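Local structure of cytosol aminopeptidase (Staphylococcus aureus subsp. aureus, 3KZW) at residues A[282-293]-A[363-372]; A[387-398]-A[476-487]. The protein probably acts as a metal-dependent leucyl aminopeptidase of the cytosol, removing N-terminal residues from peptides. One frame throughout, in Å; residues are numbered along the deposited sequence.

Interaction 1 of 2, residues A[282-293]-A[363-372]; sequences GKGITYDSGGYS and NTDAEGRLVL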
loop_
_atom_site.group_PDB
_atom_site.type_symbol
_atom_site.label_atom_id
_atom_site.label_comp_id
_atom_site.label_asym_id
_atom_site.label_seq_id
_atom_site.Cartn_x
_atom_site.Cartn_y
_atom_site.Cartn_z
ATOM N N GLY A 282 -12.364 -20.006 -26.859
ATOM C CA GLY A 282 -11.146 -19.866 -26.064
ATOM C C GLY A 282 -10.583 -18.457 -26.024
ATOM O O GLY A 282 -10.510 -17.775 -27.050
ATOM N N LYS A 283 -10.190 -18.024 -24.829
ATOM C CA LYS A 283 -9.536 -16.734 -24.648
ATOM C C LYS A 283 -8.064 -16.847 -25.042
ATOM O O LYS A 283 -7.292 -17.568 -24.400
ATOM C CB LYS A 283 -9.672 -16.270 -23.197
ATOM C CG LYS A 283 -8.952 -14.970 -22.873
ATOM C CD LYS A 283 -8.873 -14.754 -21.371
ATOM C CE LYS A 283 -7.842 -13.695 -21.029
ATOM N NZ LYS A 283 -7.738 -13.446 -19.567
ATOM N N GLY A 284 -7.685 -16.134 -26.097
ATOM C CA GLY A 284 -6.330 -16.205 -26.624
ATOM C C GLY A 284 -5.516 -14.940 -26.447
ATOM O O GLY A 284 -4.892 -14.463 -27.399
ATOM N N ILE A 285 -5.510 -14.396 -25.233
ATOM C CA ILE A 285 -4.676 -13.233 -24.941
ATOM C C ILE A 285 -3.230 -13.694 -24.766
ATOM O O ILE A 285 -2.864 -14.259 -23.730
ATOM C CB ILE A 285 -5.185 -12.423 -23.714
ATOM C CG1 ILE A 285 -6.629 -11.935 -23.931
ATOM C CG2 ILE A 285 -4.259 -11.243 -23.408
ATOM C CD1 ILE A 285 -6.825 -10.951 -25.087
ATOM N N THR A 286 -2.422 -13.459 -25.799
ATOM C CA THR A 286 -1.038 -13.936 -25.842
ATOM C C THR A 286 -0.168 -13.277 -24.773
ATOM O O THR A 286 0.766 -13.896 -24.256
ATOM C CB THR A 286 -0.408 -13.751 -27.238
ATOM O OG1 THR A 286 -0.461 -12.369 -27.612
ATOM C CG2 THR A 286 -1.147 -14.585 -28.278
ATOM N N TYR A 287 -0.482 -12.023 -24.451
ATOM C CA TYR A 287 0.107 -11.345 -23.298
ATOM C C TYR A 287 -0.814 -10.275 -22.736
ATOM O O TYR A 287 -1.398 -9.488 -23.483
ATOM C CB TYR A 287 1.464 -10.733 -23.633
ATOM C CG TYR A 287 2.256 -10.375 -22.396
ATOM C CD1 TYR A 287 2.999 -11.339 -21.722
ATOM C CD2 TYR A 287 2.242 -9.079 -21.888
ATOM C CE1 TYR A 287 3.714 -11.020 -20.585
ATOM C CE2 TYR A 287 2.958 -8.748 -20.753
ATOM C CZ TYR A 287 3.692 -9.723 -20.106
ATOM O OH TYR A 287 4.407 -9.400 -18.975
ATOM N N ASP A 288 -0.924 -10.247 -21.411
ATOM C CA ASP A 288 -1.774 -9.290 -20.716
ATOM C C ASP A 288 -0.940 -8.429 -19.768
ATOM O O ASP A 288 -0.490 -8.900 -18.719
ATOM C CB ASP A 288 -2.879 -10.032 -19.950
ATOM C CG ASP A 288 -3.919 -9.094 -19.339
ATOM O OD1 ASP A 288 -3.979 -7.910 -19.738
ATOM O OD2 ASP A 288 -4.687 -9.554 -18.460
ATOM N N SER A 289 -0.728 -7.171 -20.151
ATOM C CA SER A 289 -0.072 -6.196 -19.279
ATOM C C SER A 289 -1.091 -5.487 -18.393
ATOM O O SER A 289 -0.733 -4.845 -17.402
ATOM C CB SER A 289 0.700 -5.169 -20.103
ATOM O OG SER A 289 -0.174 -4.336 -20.840
ATOM N N GLY A 290 -2.362 -5.612 -18.764
ATOM C CA GLY A 290 -3.450 -4.962 -18.053
ATOM C C GLY A 290 -3.921 -3.710 -18.761
ATOM O O GLY A 290 -4.964 -3.152 -18.419
ATOM N N GLY A 291 -3.156 -3.274 -19.759
ATOM C CA GLY A 291 -3.426 -2.019 -20.454
ATOM C C GLY A 291 -3.141 -0.845 -19.539
ATOM O O GLY A 291 -2.273 -0.931 -18.670
ATOM N N TYR A 292 -3.875 0.248 -19.720
ATOM C CA TYR A 292 -3.709 1.427 -18.868
ATOM C C TYR A 292 -4.067 1.160 -17.408
ATOM O O TYR A 292 -3.579 1.847 -16.512
ATOM C CB TYR A 292 -4.471 2.633 -19.429
ATOM C CG TYR A 292 -3.657 3.441 -20.417
ATOM C CD1 TYR A 292 -2.733 4.390 -19.977
ATOM C CD2 TYR A 292 -3.800 3.249 -21.790
ATOM C CE1 TYR A 292 -1.975 5.134 -20.879
ATOM C CE2 TYR A 292 -3.047 3.991 -22.700
ATOM C CZ TYR A 292 -2.138 4.930 -22.237
ATOM O OH TYR A 292 -1.390 5.665 -23.131
ATOM N N SER A 293 -4.909 0.157 -17.173
ATOM C CA SER A 293 -5.108 -0.384 -15.831
ATOM C C SER A 293 -3.990 -1.400 -15.560
ATOM O O SER A 293 -4.230 -2.607 -15.422
ATOM C CB SER A 293 -6.489 -1.024 -15.707
ATOM O OG SER A 293 -7.504 -0.117 -16.099
ATOM N N ASN A 363 -12.325 -0.819 -16.818
ATOM C CA ASN A 363 -11.110 -1.495 -16.383
ATOM C C ASN A 363 -10.525 -2.269 -17.561
ATOM O O ASN A 363 -11.126 -3.233 -18.041
ATOM C CB ASN A 363 -11.428 -2.426 -15.206
ATOM C CG ASN A 363 -10.195 -3.120 -14.629
ATOM O OD1 ASN A 363 -9.073 -2.959 -15.109
ATOM N ND2 ASN A 363 -10.413 -3.906 -13.583
ATOM N N THR A 364 -9.357 -1.837 -18.029
ATOM C CA THR A 364 -8.715 -2.455 -19.193
ATOM C C THR A 364 -8.082 -3.812 -18.872
ATOM O O THR A 364 -7.712 -4.560 -19.780
ATOM C CB THR A 364 -7.661 -1.524 -19.846
ATOM O OG1 THR A 364 -6.642 -1.203 -18.891
ATOM C CG2 THR A 364 -8.309 -0.239 -20.356
ATOM N N ASP A 365 -7.963 -4.126 -17.584
ATOM C CA ASP A 365 -7.457 -5.424 -17.148
ATOM C C ASP A 365 -8.568 -6.482 -17.165
ATOM O O ASP A 365 -8.307 -7.678 -17.008
ATOM C CB ASP A 365 -6.813 -5.317 -15.760
ATOM C CG ASP A 365 -5.903 -6.498 -15.435
ATOM O OD1 ASP A 365 -5.611 -7.314 -16.341
ATOM O OD2 ASP A 365 -5.477 -6.609 -14.264
ATOM N N ALA A 366 -9.803 -6.030 -17.361
ATOM C CA ALA A 366 -10.926 -6.924 -17.613
ATOM C C ALA A 366 -11.091 -7.119 -19.123
ATOM O O ALA A 366 -12.179 -6.929 -19.676
ATOM C CB ALA A 366 -12.195 -6.368 -16.988
ATOM N N GLU A 367 -9.994 -7.502 -19.777
ATOM C CA GLU A 367 -9.938 -7.616 -21.236
ATOM C C GLU A 367 -10.503 -8.946 -21.748
ATOM O O GLU A 367 -10.997 -9.024 -22.876
ATOM C CB GLU A 367 -8.499 -7.399 -21.741
ATOM C CG GLU A 367 -7.565 -8.624 -21.708
ATOM C CD GLU A 367 -7.214 -9.116 -20.300
ATOM O OE1 GLU A 367 -7.126 -8.299 -19.357
ATOM O OE2 GLU A 367 -7.002 -10.339 -20.142
ATOM N N GLY A 368 -10.432 -9.976 -20.908
ATOM C CA GLY A 368 -10.835 -11.325 -21.289
ATOM C C GLY A 368 -12.300 -11.426 -21.652
ATOM O O GLY A 368 -12.649 -11.977 -22.695
ATOM N N ARG A 369 -13.158 -10.886 -20.791
ATOM C CA ARG A 369 -14.602 -10.904 -21.016
ATOM C C ARG A 369 -15.006 -10.147 -22.285
ATOM O O ARG A 369 -16.030 -10.453 -22.898
ATOM C CB ARG A 369 -15.351 -10.360 -19.791
ATOM C CG ARG A 369 -15.062 -8.900 -19.452
ATOM C CD ARG A 369 -15.457 -8.569 -18.025
ATOM N NE ARG A 369 -14.477 -9.058 -17.055
ATOM C CZ ARG A 369 -14.538 -8.844 -15.743
ATOM N NH1 ARG A 369 -15.536 -8.145 -15.217
ATOM N NH2 ARG A 369 -13.595 -9.332 -14.950
ATOM N N LEU A 370 -14.191 -9.168 -22.675
ATOM C CA LEU A 370 -14.443 -8.378 -23.878
ATOM C C LEU A 370 -14.214 -9.189 -25.150
ATOM O O LEU A 370 -15.070 -9.205 -26.034
ATOM C CB LEU A 370 -13.588 -7.107 -23.891
ATOM C CG LEU A 370 -13.867 -6.045 -22.820
ATOM C CD1 LEU A 370 -12.759 -5.008 -22.804
ATOM C CD2 LEU A 370 -15.228 -5.377 -23.013
ATOM N N VAL A 371 -13.070 -9.866 -25.236
ATOM C CA VAL A 371 -12.758 -10.675 -26.415
ATOM C C VAL A 371 -13.638 -11.923 -26.506
ATOM O O VAL A 371 -13.968 -12.372 -27.605
ATOM C CB VAL A 371 -11.247 -11.042 -26.525
ATOM C CG1 VAL A 371 -10.391 -9.782 -26.568
ATOM C CG2 VAL A 371 -10.798 -11.970 -25.398
ATOM N N LEU A 372 -14.023 -12.467 -25.351
ATOM C CA LEU A 372 -14.923 -13.615 -25.293
ATOM C C LEU A 372 -16.313 -13.236 -25.781
ATOM O O LEU A 372 -16.968 -14.022 -26.464
ATOM C CB LEU A 372 -15.005 -14.181 -23.873
ATOM C CG LEU A 372 -13.829 -15.009 -23.348
ATOM C CD1 LEU A 372 -13.917 -15.140 -21.838
ATOM C CD2 LEU A 372 -13.761 -16.386 -24.008
#
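Glu-367 starts with CG between its backbone N and carbonyl carbon (chi1 84°) and bends again at chi2, which swings its carboxylate over to Asp-288. That aspartate comes from the opposite direction, its CG trans to its own N. The two carboxylate planes are 58° apart, with Glu-367 OE1 2.9 Å from Asp-288 OD2, and Asp-365 OD1 lies 3.2 Å from the same Asp-288 oxygen. These are pairs of acceptors, not hydrogen bonds, their charge probably offset by Lys-283 and by Lys-295, which salt-bridges both aspartates; Asn-338 donates to Asp-288 OD1. Lys-283, fully extended, crosses Glu-367 at about a right angle, and its NZ forms a salt bridge with Glu-367 OE2, 3.2 Å, weak as a hydrogen bond; the same amine also bonds Thr-392 O and salt-bridges Asp-306. Ile-285 CD1 packs 4.0 Å from Val-371 CG1.

At the other end Thr-364 clasps the type II' turn from Gly-290 to Ser-293. Its OG1 donates to Gly-290 O (2.6 Å, in the carbonyl plane) and accepts from Ser-293 N (2.8 Å). Thr-364 N returns a bond to Ser-293 OG, and Asn-363 OD1 accepts from Asp-365 N, closing an Asx turn.

NTDAEGRL is the signature sequence of the M17 leucyl aminopeptidases. Three carboxylates gathered this closely, with lysines among them, are consistent with that family's two-metal active site, although no metal is modelled among them.

Interaction 2 of 2, residues A[387-398]-A[476-487]; sequences IMDFATLTGAAI and TPHIHFDIAGPA. With NA (sodium ion), chain S.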
loop_
_atom_site.group_PDB
_atom_site.type_symbol
_atom_site.label_atom_id
_atom_site.label_comp_id
_atom_site.label_asym_id
_atom_site.label_seq_id
_atom_site.Cartn_x
_atom_site.Cartn_y
_atom_site.Cartn_z
ATOM N N ILE A 387 -22.636 -23.919 -26.046
ATOM C CA ILE A 387 -21.420 -23.115 -26.113
ATOM C C ILE A 387 -20.631 -23.307 -24.821
ATOM O O ILE A 387 -21.172 -23.159 -23.725
ATOM C CB ILE A 387 -21.724 -21.608 -26.344
ATOM C CG1 ILE A 387 -22.467 -21.405 -27.668
ATOM C CG2 ILE A 387 -20.433 -20.781 -26.320
ATOM C CD1 ILE A 387 -23.024 -20.005 -27.869
ATOM N N MET A 388 -19.357 -23.656 -24.961
ATOM C CA MET A 388 -18.456 -23.770 -23.819
ATOM C C MET A 388 -17.247 -22.880 -24.030
ATOM O O MET A 388 -16.529 -23.024 -25.021
ATOM C CB MET A 388 -18.008 -25.216 -23.618
ATOM C CG MET A 388 -19.114 -26.149 -23.184
ATOM S SD MET A 388 -18.550 -27.848 -23.022
ATOM C CE MET A 388 -20.121 -28.703 -22.978
ATOM N N ASP A 389 -17.031 -21.950 -23.107
ATOM C CA ASP A 389 -15.862 -21.083 -23.181
ATOM C C ASP A 389 -14.851 -21.404 -22.080
ATOM O O ASP A 389 -15.228 -21.793 -20.971
ATOM C CB ASP A 389 -16.256 -19.600 -23.203
ATOM C CG ASP A 389 -16.665 -19.073 -21.836
ATOM O OD1 ASP A 389 -15.769 -18.798 -21.005
ATOM O OD2 ASP A 389 -17.880 -18.913 -21.598
ATOM N N PHE A 390 -13.571 -21.247 -22.409
ATOM C CA PHE A 390 -12.472 -21.565 -21.502
ATOM C C PHE A 390 -11.546 -20.364 -21.415
ATOM O O PHE A 390 -11.019 -19.904 -22.432
ATOM C CB PHE A 390 -11.703 -22.795 -21.998
ATOM C CG PHE A 390 -12.566 -24.011 -22.197
ATOM C CD1 PHE A 390 -13.264 -24.200 -23.391
ATOM C CD2 PHE A 390 -12.688 -24.966 -21.193
ATOM C CE1 PHE A 390 -14.073 -25.318 -23.578
ATOM C CE2 PHE A 390 -13.491 -26.092 -21.374
ATOM C CZ PHE A 390 -14.186 -26.266 -22.568
ATOM N N ALA A 391 -11.358 -19.852 -20.201
ATOM C CA ALA A 391 -10.599 -18.619 -20.001
ATOM C C ALA A 391 -9.969 -18.505 -18.620
ATOM O O ALA A 391 -10.549 -18.932 -17.617
ATOM C CB ALA A 391 -11.481 -17.410 -20.264
ATOM N N THR A 392 -8.775 -17.921 -18.585
ATOM C CA THR A 392 -8.144 -17.506 -17.343
ATOM C C THR A 392 -8.591 -16.073 -17.066
ATOM O O THR A 392 -7.871 -15.122 -17.365
ATOM C CB THR A 392 -6.601 -17.571 -17.440
ATOM O OG1 THR A 392 -6.158 -16.861 -18.605
ATOM C CG2 THR A 392 -6.121 -19.013 -17.526
ATOM N N LEU A 393 -9.791 -15.925 -16.503
ATOM C CA LEU A 393 -10.423 -14.609 -16.366
ATOM C C LEU A 393 -10.090 -13.850 -15.089
ATOM O O LEU A 393 -9.417 -12.825 -15.132
ATOM C CB LEU A 393 -11.950 -14.710 -16.494
ATOM C CG LEU A 393 -12.629 -14.648 -17.862
ATOM C CD1 LEU A 393 -14.058 -14.160 -17.683
ATOM C CD2 LEU A 393 -11.886 -13.752 -18.843
ATOM N N THR A 394 -10.574 -14.358 -13.959
ATOM C CA THR A 394 -10.697 -13.555 -12.746
ATOM C C THR A 394 -9.782 -14.006 -11.615
ATOM O O THR A 394 -9.608 -15.202 -11.381
ATOM C CB THR A 394 -12.156 -13.572 -12.227
ATOM O OG1 THR A 394 -13.062 -13.634 -13.333
ATOM C CG2 THR A 394 -12.455 -12.321 -11.441
ATOM N N GLY A 395 -9.207 -13.035 -10.911
ATOM C CA GLY A 395 -8.499 -13.304 -9.669
ATOM C C GLY A 395 -9.460 -13.737 -8.574
ATOM O O GLY A 395 -9.106 -14.545 -7.715
ATOM N N ALA A 396 -10.684 -13.208 -8.616
ATOM C CA ALA A 396 -11.716 -13.515 -7.620
ATOM C C ALA A 396 -12.116 -14.992 -7.595
ATOM O O ALA A 396 -12.479 -15.516 -6.544
ATOM C CB ALA A 396 -12.941 -12.632 -7.825
ATOM N N ALA A 397 -12.042 -15.652 -8.749
ATOM C CA ALA A 397 -12.305 -17.090 -8.840
ATOM C C ALA A 397 -11.263 -17.892 -8.061
ATOM O O ALA A 397 -11.591 -18.903 -7.438
ATOM C CB ALA A 397 -12.349 -17.536 -10.293
ATOM N N ILE A 398 -10.012 -17.432 -8.099
ATOM C CA ILE A 398 -8.929 -18.048 -7.331
ATOM C C ILE A 398 -9.154 -17.823 -5.835
ATOM O O ILE A 398 -8.970 -18.735 -5.033
ATOM C CB ILE A 398 -7.531 -17.527 -7.770
ATOM C CG1 ILE A 398 -7.283 -17.847 -9.248
ATOM C CG2 ILE A 398 -6.421 -18.128 -6.906
ATOM C CD1 ILE A 398 -6.085 -17.143 -9.856
ATOM N N THR A 476 -29.080 -19.645 -25.901
ATOM C CA THR A 476 -28.297 -20.842 -26.212
ATOM C C THR A 476 -27.605 -21.365 -24.954
ATOM O O THR A 476 -26.983 -20.585 -24.233
ATOM C CB THR A 476 -27.235 -20.543 -27.292
ATOM O OG1 THR A 476 -27.865 -19.929 -28.421
ATOM C CG2 THR A 476 -26.524 -21.816 -27.739
ATOM N N PRO A 477 -27.732 -22.680 -24.674
ATOM C CA PRO A 477 -27.029 -23.306 -23.555
ATOM C C PRO A 477 -25.547 -22.935 -23.531
ATOM O O PRO A 477 -24.832 -23.169 -24.505
ATOM C CB PRO A 477 -27.215 -24.800 -23.829
ATOM C CG PRO A 477 -28.539 -24.876 -24.488
ATOM C CD PRO A 477 -28.650 -23.631 -25.332
ATOM N N HIS A 478 -25.110 -22.348 -22.422
ATOM C CA HIS A 478 -23.767 -21.790 -22.307
ATOM C C HIS A 478 -23.135 -22.171 -20.970
ATOM O O HIS A 478 -23.724 -21.942 -19.909
ATOM C CB HIS A 478 -23.830 -20.262 -22.438
ATOM C CG HIS A 478 -22.498 -19.598 -22.624
ATOM N ND1 HIS A 478 -22.359 -18.397 -23.284
ATOM C CD2 HIS A 478 -21.250 -19.960 -22.239
ATOM C CE1 HIS A 478 -21.085 -18.046 -23.294
ATOM N NE2 HIS A 478 -20.391 -18.979 -22.670
ATOM N N ILE A 479 -21.942 -22.761 -21.027
ATOM C CA ILE A 479 -21.145 -22.988 -19.825
ATOM C C ILE A 479 -19.827 -22.214 -19.895
ATOM O O ILE A 479 -19.078 -22.325 -20.865
ATOM C CB ILE A 479 -20.867 -24.484 -19.554
ATOM C CG1 ILE A 479 -22.172 -25.282 -19.505
ATOM C CG2 ILE A 479 -20.103 -24.645 -18.239
ATOM C CD1 ILE A 479 -21.982 -26.783 -19.508
ATOM N N HIS A 480 -19.564 -21.426 -18.856
ATOM C CA HIS A 480 -18.346 -20.630 -18.758
ATOM C C HIS A 480 -17.388 -21.249 -17.739
ATOM O O HIS A 480 -17.759 -21.491 -16.587
ATOM C CB HIS A 480 -18.697 -19.182 -18.388
ATOM C CG HIS A 480 -17.524 -18.363 -17.951
ATOM N ND1 HIS A 480 -16.473 -18.061 -18.789
ATOM C CD2 HIS A 480 -17.237 -17.781 -16.762
ATOM C CE1 HIS A 480 -15.583 -17.335 -18.135
ATOM N NE2 HIS A 480 -16.025 -17.148 -16.902
ATOM N N PHE A 481 -16.158 -21.508 -18.176
ATOM C CA PHE A 481 -15.134 -22.097 -17.315
ATOM C C PHE A 481 -14.021 -21.100 -16.992
ATOM O O PHE A 481 -13.206 -20.760 -17.858
ATOM C CB PHE A 481 -14.529 -23.343 -17.965
ATOM C CG PHE A 481 -15.486 -24.493 -18.101
ATOM C CD1 PHE A 481 -15.842 -25.254 -16.992
ATOM C CD2 PHE A 481 -16.011 -24.833 -19.341
ATOM C CE1 PHE A 481 -16.721 -26.327 -17.116
ATOM C CE2 PHE A 481 -16.880 -25.906 -19.477
ATOM C CZ PHE A 481 -17.236 -26.656 -18.360
ATOM N N ASP A 482 -13.994 -20.634 -15.745
ATOM C CA ASP A 482 -12.923 -19.759 -15.274
ATOM C C ASP A 482 -11.795 -20.618 -14.715
ATOM O O ASP A 482 -11.890 -21.150 -13.606
ATOM C CB ASP A 482 -13.440 -18.773 -14.220
ATOM C CG ASP A 482 -12.551 -17.538 -14.074
ATOM O OD1 ASP A 482 -11.349 -17.586 -14.432
ATOM O OD2 ASP A 482 -13.058 -16.502 -13.590
ATOM N N ILE A 483 -10.734 -20.755 -15.504
ATOM C CA ILE A 483 -9.603 -21.610 -15.155
ATOM C C ILE A 483 -8.353 -20.794 -14.808
ATOM O O ILE A 483 -7.228 -21.237 -15.030
ATOM C CB ILE A 483 -9.294 -22.649 -16.276
ATOM C CG1 ILE A 483 -9.022 -21.957 -17.619
ATOM C CG2 ILE A 483 -10.436 -23.648 -16.401
ATOM C CD1 ILE A 483 -8.308 -22.828 -18.642
ATOM N N ALA A 484 -8.561 -19.606 -14.245
ATOM C CA ALA A 484 -7.458 -18.727 -13.855
ATOM C C ALA A 484 -6.485 -19.414 -12.897
ATOM O O ALA A 484 -5.272 -19.197 -12.965
ATOM C CB ALA A 484 -7.996 -17.442 -13.244
ATOM N N GLY A 485 -7.026 -20.247 -12.015
ATOM C CA GLY A 485 -6.230 -20.968 -11.036
ATOM C C GLY A 485 -5.570 -22.229 -11.569
ATOM O O GLY A 485 -4.341 -22.291 -11.649
ATOM N N PRO A 486 -6.378 -23.246 -11.925
ATOM C CA PRO A 486 -5.846 -24.578 -12.231
ATOM C C PRO A 486 -5.177 -24.737 -13.601
ATOM O O PRO A 486 -4.606 -25.793 -13.871
ATOM C CB PRO A 486 -7.088 -25.472 -12.138
ATOM C CG PRO A 486 -8.206 -24.584 -12.511
ATOM C CD PRO A 486 -7.851 -23.218 -11.998
ATOM N N ALA A 487 -5.244 -23.710 -14.447
ATOM C CA ALA A 487 -4.616 -23.752 -15.774
ATOM C C ALA A 487 -3.098 -23.828 -15.679
ATOM O O ALA A 487 -2.431 -24.303 -16.599
ATOM C CB ALA A 487 -5.027 -22.552 -16.606
HETATM NA NA NA S . -2.270 -20.487 -11.283
HETATM O O HOH W 1 -0.371 -21.490 -10.263
#
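Asp-389 stands between two histidines of the neighbouring strand, where 387-391 and 478-482 run parallel inside the mixed sheet of the catalytic domain. Backbone bonds join them from Ile-479 N to Ile-387 O, 2.8 Å, through to Ile-483 N and Ala-391 O. A chi1 of 76° tucks Asp-389 CG in over its own backbone, and the carboxylate reaches the edges of both imidazoles. OD2 accepts from His-478 NE2 at 2.7 Å through its anti lone pair, the ring standing almost perpendicular to the carboxylate. OD1 accepts from His-480 ND1, a bond modelled so short that its length is doubtful. Ile-387 CG2 sits over the centre of the His-478 ring, a CH-pi contact. On the other face of the sheet Phe-390 and Phe-481 lie side by side, near parallel but barely overlapping.

At the end of its strand Asp-482 grips the turn into the next helix: OD1 takes Leu-393 N at 3.1 Å from above the carboxylate plane, and OD2 takes Thr-394 OG1 at 2.9 Å on its syn lone pair. Further out, Ser-473 bonds His-478 ND1, and helix 461-470 packs on both histidines. Past the strand end a sodium ion is bound by Gly-485 O at 2.8 Å, by a water and by Thr-488 OG1.

In the fold
Both contacts are buried in the catalytic domain and share one sheet: strand 278-285 of interaction 1 pairs with strand 386-391 of interaction 2, and helix 368-380 leads along the chain into that strand. They join directly, Lys-283 N bonding Phe-390 O and Lys-283 NZ bonding Thr-392 O, while Gly-368 packs on Leu-393. Interaction 2, nearer the centre of the chain, is regular strand pairing with an aspartate between two histidines. Interaction 1 lies farther out, where strand gives way to loops; it relies on clustered carboxylates, lysines and a clasped turn, and there a second subunit meets Tyr-292 and a third meets Tyr-287.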